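Local coordinates for putative oxidoreductase yhhX (Escherichia coli K-12, PDB 3F4L), which is a probable oxidoreductase of the Gfo/Idh/MocA family, likely to use a nicotinamide dinucleotide cofactor and perhaps to act as an inositol dehydrogenase, at the interface of chains A and B. Residues are numbered along the deposited sequence; one frame, centred on the assembly and turned at random. Chains: chain A/B, Putative oxidoreductase yhhX.

Contact 1: the interface of chains A and B. Residues chain A 239, 243-244, 278; chain B 229-231.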
loop_
_atom_site.group_PDB
_atom_site.type_symbol
_atom_site.label_atom_id
_atom_site.label_comp_id
_atom_site.label_asym_id
_atom_site.label_seq_id
_atom_site.Cartn_x
_atom_site.Cartn_y
_atom_site.Cartn_z
ATOM N N HIS A 239 2.265 4.871 -10.731
ATOM C CA HIS A 239 3.663 5.274 -10.821
ATOM C C HIS A 239 4.293 4.556 -11.998
ATOM O O HIS A 239 4.147 3.343 -12.136
ATOM C CB HIS A 239 4.430 4.921 -9.527
ATOM C CG HIS A 239 4.048 5.769 -8.352
ATOM N ND1 HIS A 239 4.171 7.142 -8.355
ATOM C CD2 HIS A 239 3.515 5.444 -7.151
ATOM C CE1 HIS A 239 3.728 7.626 -7.210
ATOM N NE2 HIS A 239 3.323 6.616 -6.461
ATOM N N GLY A 243 7.105 9.127 -14.499
ATOM C CA GLY A 243 6.263 10.013 -13.708
ATOM C C GLY A 243 5.166 9.357 -12.892
ATOM O O GLY A 243 5.112 8.137 -12.765
ATOM N N SER A 244 4.284 10.183 -12.345
ATOM C CA SER A 244 3.186 9.702 -11.517
ATOM C C SER A 244 1.867 10.413 -11.821
ATOM O O SER A 244 1.841 11.511 -12.379
ATOM C CB SER A 244 3.516 9.916 -10.029
ATOM O OG SER A 244 4.766 9.351 -9.675
ATOM N N GLU A 278 2.548 14.373 -12.987
ATOM C CA GLU A 278 3.864 14.989 -12.912
ATOM C C GLU A 278 4.792 13.991 -13.563
ATOM O O GLU A 278 4.972 12.881 -13.059
ATOM C CB GLU A 278 4.302 15.245 -11.465
ATOM C CG GLU A 278 5.565 16.097 -11.394
ATOM C CD GLU A 278 5.944 16.524 -9.984
ATOM O OE1 GLU A 278 5.073 17.033 -9.249
ATOM O OE2 GLU A 278 7.129 16.363 -9.618
ATOM N N VAL B 229 9.422 7.041 -7.645
ATOM C CA VAL B 229 8.255 7.759 -7.143
ATOM C C VAL B 229 8.386 9.260 -7.394
ATOM O O VAL B 229 9.044 9.962 -6.632
ATOM C CB VAL B 229 8.069 7.486 -5.625
ATOM C CG1 VAL B 229 6.888 8.294 -5.070
ATOM C CG2 VAL B 229 7.847 6.002 -5.406
ATOM N N LYS B 230 7.753 9.746 -8.464
ATOM C CA LYS B 230 7.810 11.168 -8.822
ATOM C C LYS B 230 7.025 12.053 -7.844
ATOM O O LYS B 230 7.491 13.132 -7.454
ATOM C CB LYS B 230 7.273 11.371 -10.244
ATOM C CG LYS B 230 7.625 12.726 -10.858
ATOM C CD LYS B 230 9.106 12.798 -11.204
ATOM C CE LYS B 230 9.520 14.173 -11.700
ATOM N NZ LYS B 230 9.501 15.175 -10.593
ATOM N N ILE B 231 5.824 11.611 -7.480
ATOM C CA ILE B 231 4.983 12.347 -6.534
ATOM C C ILE B 231 4.945 11.529 -5.245
ATOM O O ILE B 231 4.375 10.437 -5.205
ATOM C CB ILE B 231 3.539 12.525 -7.044
ATOM C CG1 ILE B 231 3.535 13.328 -8.340
ATOM C CG2 ILE B 231 2.699 13.275 -5.986
ATOM C CD1 ILE B 231 2.166 13.399 -8.993
HETATM O O HOH W 1 2.578 8.621 -4.226
HETATM O O HOH W 2 7.007 7.611 -10.671
#
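In the C-terminal alpha/beta domain of this Gfo/Idh/MocA-family protein, strands 236-240, 243-247 and 275-280 of chain A receive the loop B:Val229 to B:Ile231 of its partner. The small A:Ser244 suits the centre, where its hydroxyl OG faces the bend of the loop and takes weak hydrogen bonds from two successive amides, B:Lys230 N at 3.2 Å and B:Ile231 N at 3.3 Å. ND1 of A:His239 hydrogen-bonds A:Ser244 OG at 2.6 Å, in the plane of the ring, and probably steadies the hydroxyl. Beyond CE1 on the same rim, NE2 holds a water, also in plane, that lies 2.7 Å from the carbonyl O of B:Ile231 and bonds it; an imidazole suits this place because one nitrogen serves its own chain while the other reaches chain B through the water. A second water joins A:Ser244 OG to B:Lys230 N. B:Val229 adds an apolar touch, its CG1 methyl lying against CE1 of A:His239, 3.9 Å away. On the other flank A:Glu278 and B:Lys230 cross at about a right angle. The glutamate is extended beyond CG, whereas the lysine folds at chi2 (72°) and again at chi4 (71°), which turns NZ back to the carboxylate. NZ of B:Lys230 forms a salt bridge to OE2 of A:Glu278 at 2.8 Å, and OE2 receives it with the lone pair that points away from OE1. CB of A:Glu278 also packs on CG1 of B:Ile231, 3.7 Å away. Were A:Glu278 an alanine, the ammonium of B:Lys230 would probably lose this charged mate and its bent chain be freer to turn.

Contact 2: the interface of chains A and B. Residues chain A 156, 229-231; chain B 243-244, 278, 280.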
loop_
_atom_site.group_PDB
_atom_site.type_symbol
_atom_site.label_atom_id
_atom_site.label_comp_id
_atom_site.label_asym_id
_atom_site.label_seq_id
_atom_site.Cartn_x
_atom_site.Cartn_y
_atom_site.Cartn_z
ATOM N N TYR A 156 -15.472 5.192 6.415
ATOM C CA TYR A 156 -15.224 5.315 7.842
ATOM C C TYR A 156 -16.593 5.033 8.445
ATOM O O TYR A 156 -17.405 5.946 8.626
ATOM C CB TYR A 156 -14.740 6.696 8.299
ATOM C CG TYR A 156 -14.466 6.647 9.796
ATOM C CD1 TYR A 156 -13.379 5.919 10.299
ATOM C CD2 TYR A 156 -15.359 7.210 10.709
ATOM C CE1 TYR A 156 -13.195 5.746 11.677
ATOM C CE2 TYR A 156 -15.185 7.049 12.089
ATOM C CZ TYR A 156 -14.103 6.314 12.564
ATOM O OH TYR A 156 -13.929 6.157 13.920
ATOM N N VAL A 229 -11.170 4.160 7.685
ATOM C CA VAL A 229 -10.270 5.153 7.114
ATOM C C VAL A 229 -10.891 6.535 7.306
ATOM O O VAL A 229 -11.735 6.965 6.527
ATOM C CB VAL A 229 -10.033 4.868 5.602
ATOM C CG1 VAL A 229 -9.204 5.979 4.956
ATOM C CG2 VAL A 229 -9.337 3.532 5.444
ATOM N N LYS A 230 -10.471 7.218 8.361
ATOM C CA LYS A 230 -10.994 8.543 8.667
ATOM C C LYS A 230 -10.489 9.579 7.673
ATOM O O LYS A 230 -11.228 10.466 7.265
ATOM C CB LYS A 230 -10.617 8.935 10.094
ATOM C CG LYS A 230 -11.350 10.167 10.603
ATOM C CD LYS A 230 -12.870 9.951 10.609
ATOM C CE LYS A 230 -13.585 11.135 11.257
ATOM N NZ LYS A 230 -15.057 10.955 11.359
ATOM N N ILE A 231 -9.223 9.475 7.284
ATOM C CA ILE A 231 -8.665 10.403 6.303
ATOM C C ILE A 231 -8.379 9.591 5.041
ATOM O O ILE A 231 -7.465 8.766 5.022
ATOM C CB ILE A 231 -7.350 11.039 6.785
ATOM C CG1 ILE A 231 -7.602 11.907 8.023
ATOM C CG2 ILE A 231 -6.764 11.891 5.663
ATOM C CD1 ILE A 231 -6.325 12.433 8.662
ATOM N N GLY B 243 -9.696 7.020 14.429
ATOM C CA GLY B 243 -9.188 8.094 13.598
ATOM C C GLY B 243 -7.920 7.801 12.826
ATOM O O GLY B 243 -7.351 6.713 12.918
ATOM N N SER B 244 -7.476 8.800 12.073
ATOM C CA SER B 244 -6.288 8.683 11.243
ATOM C C SER B 244 -5.271 9.782 11.513
ATOM O O SER B 244 -5.621 10.876 11.958
ATOM C CB SER B 244 -6.675 8.749 9.765
ATOM O OG SER B 244 -7.516 7.675 9.391
ATOM N N GLU B 278 -7.073 13.387 12.517
ATOM C CA GLU B 278 -8.523 13.521 12.502
ATOM C C GLU B 278 -9.108 12.307 13.195
ATOM O O GLU B 278 -8.933 11.167 12.742
ATOM C CB GLU B 278 -9.076 13.610 11.079
ATOM C CG GLU B 278 -10.556 13.982 11.067
ATOM C CD GLU B 278 -11.093 14.280 9.682
ATOM O OE1 GLU B 278 -10.468 15.077 8.954
ATOM O OE2 GLU B 278 -12.152 13.725 9.327
ATOM N N VAL B 280 -12.378 10.941 16.340
ATOM C CA VAL B 280 -13.648 11.139 17.024
ATOM C C VAL B 280 -13.342 11.095 18.522
ATOM O O VAL B 280 -12.892 10.072 19.037
ATOM C CB VAL B 280 -14.636 10.002 16.664
ATOM C CG1 VAL B 280 -15.977 10.219 17.357
ATOM C CG2 VAL B 280 -14.826 9.936 15.156
HETATM O O HOH W 3 -9.380 5.451 10.312
#
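A chi1 of -168° sets CG of A:Lys230 opposite its own backbone N, and a bend at chi2 (60°) followed by straight outer torsions carries the chain out between A:Tyr156 and strand 275-280 of chain B. Within chain A, one face of the A:Tyr156 ring backs CD of A:Lys230, which lies 3.7 Å above the plane and offset toward the rim. B:Glu278 crosses the lysine chain at about a right angle, its OE2 beside CE of A:Lys230 at 3.5 Å. With the outer chain straight, NZ of A:Lys230 stays 4.5 Å from OE2 of B:Glu278, too far for a salt bridge, though opposite charges at this distance may still attract. The ammonium instead ends near B:Val280, whose methyl CG2 also approaches the tyrosine hydroxyl OH. At the base of the lysine, the loop of this family's C-terminal domain sits on strand 243-247, where B:Gly243, having no side chain, lets CB of A:Lys230 lie over its CA at 3.9 Å. A:Ile231 supplies the apolar packing: its CG1 branch lies against CB of B:Ser244 and CB of B:Glu278. The short serine side chain leaves its hydroxyl near the loop backbone, where OG accepts weak hydrogen bonds from the amides of A:Lys230 and A:Ile231. A water reinforces this, its oxygen lying 2.8 Å from A:Lys230 N and 3.0 Å from B:Ser244 OG.

Contact 1 and contact 2 are twins of one two-fold symmetric interface, their C-alpha centres about 26 Å apart. The loop 229-231 comes from chain B in the first and chain A in the second, and each time meets strands 243-247 and 275-280 of the other subunit. The weak serine-to-backbone bonds recur in both, whereas the outer lysine chain differs, forming a salt bridge in contact 1 and staying apart from the glutamate in contact 2. This suggests that the lysine tip can adapt while the loop seat is kept. The reciprocal pairing would suit a dimer, though the structure alone does not establish one in solution.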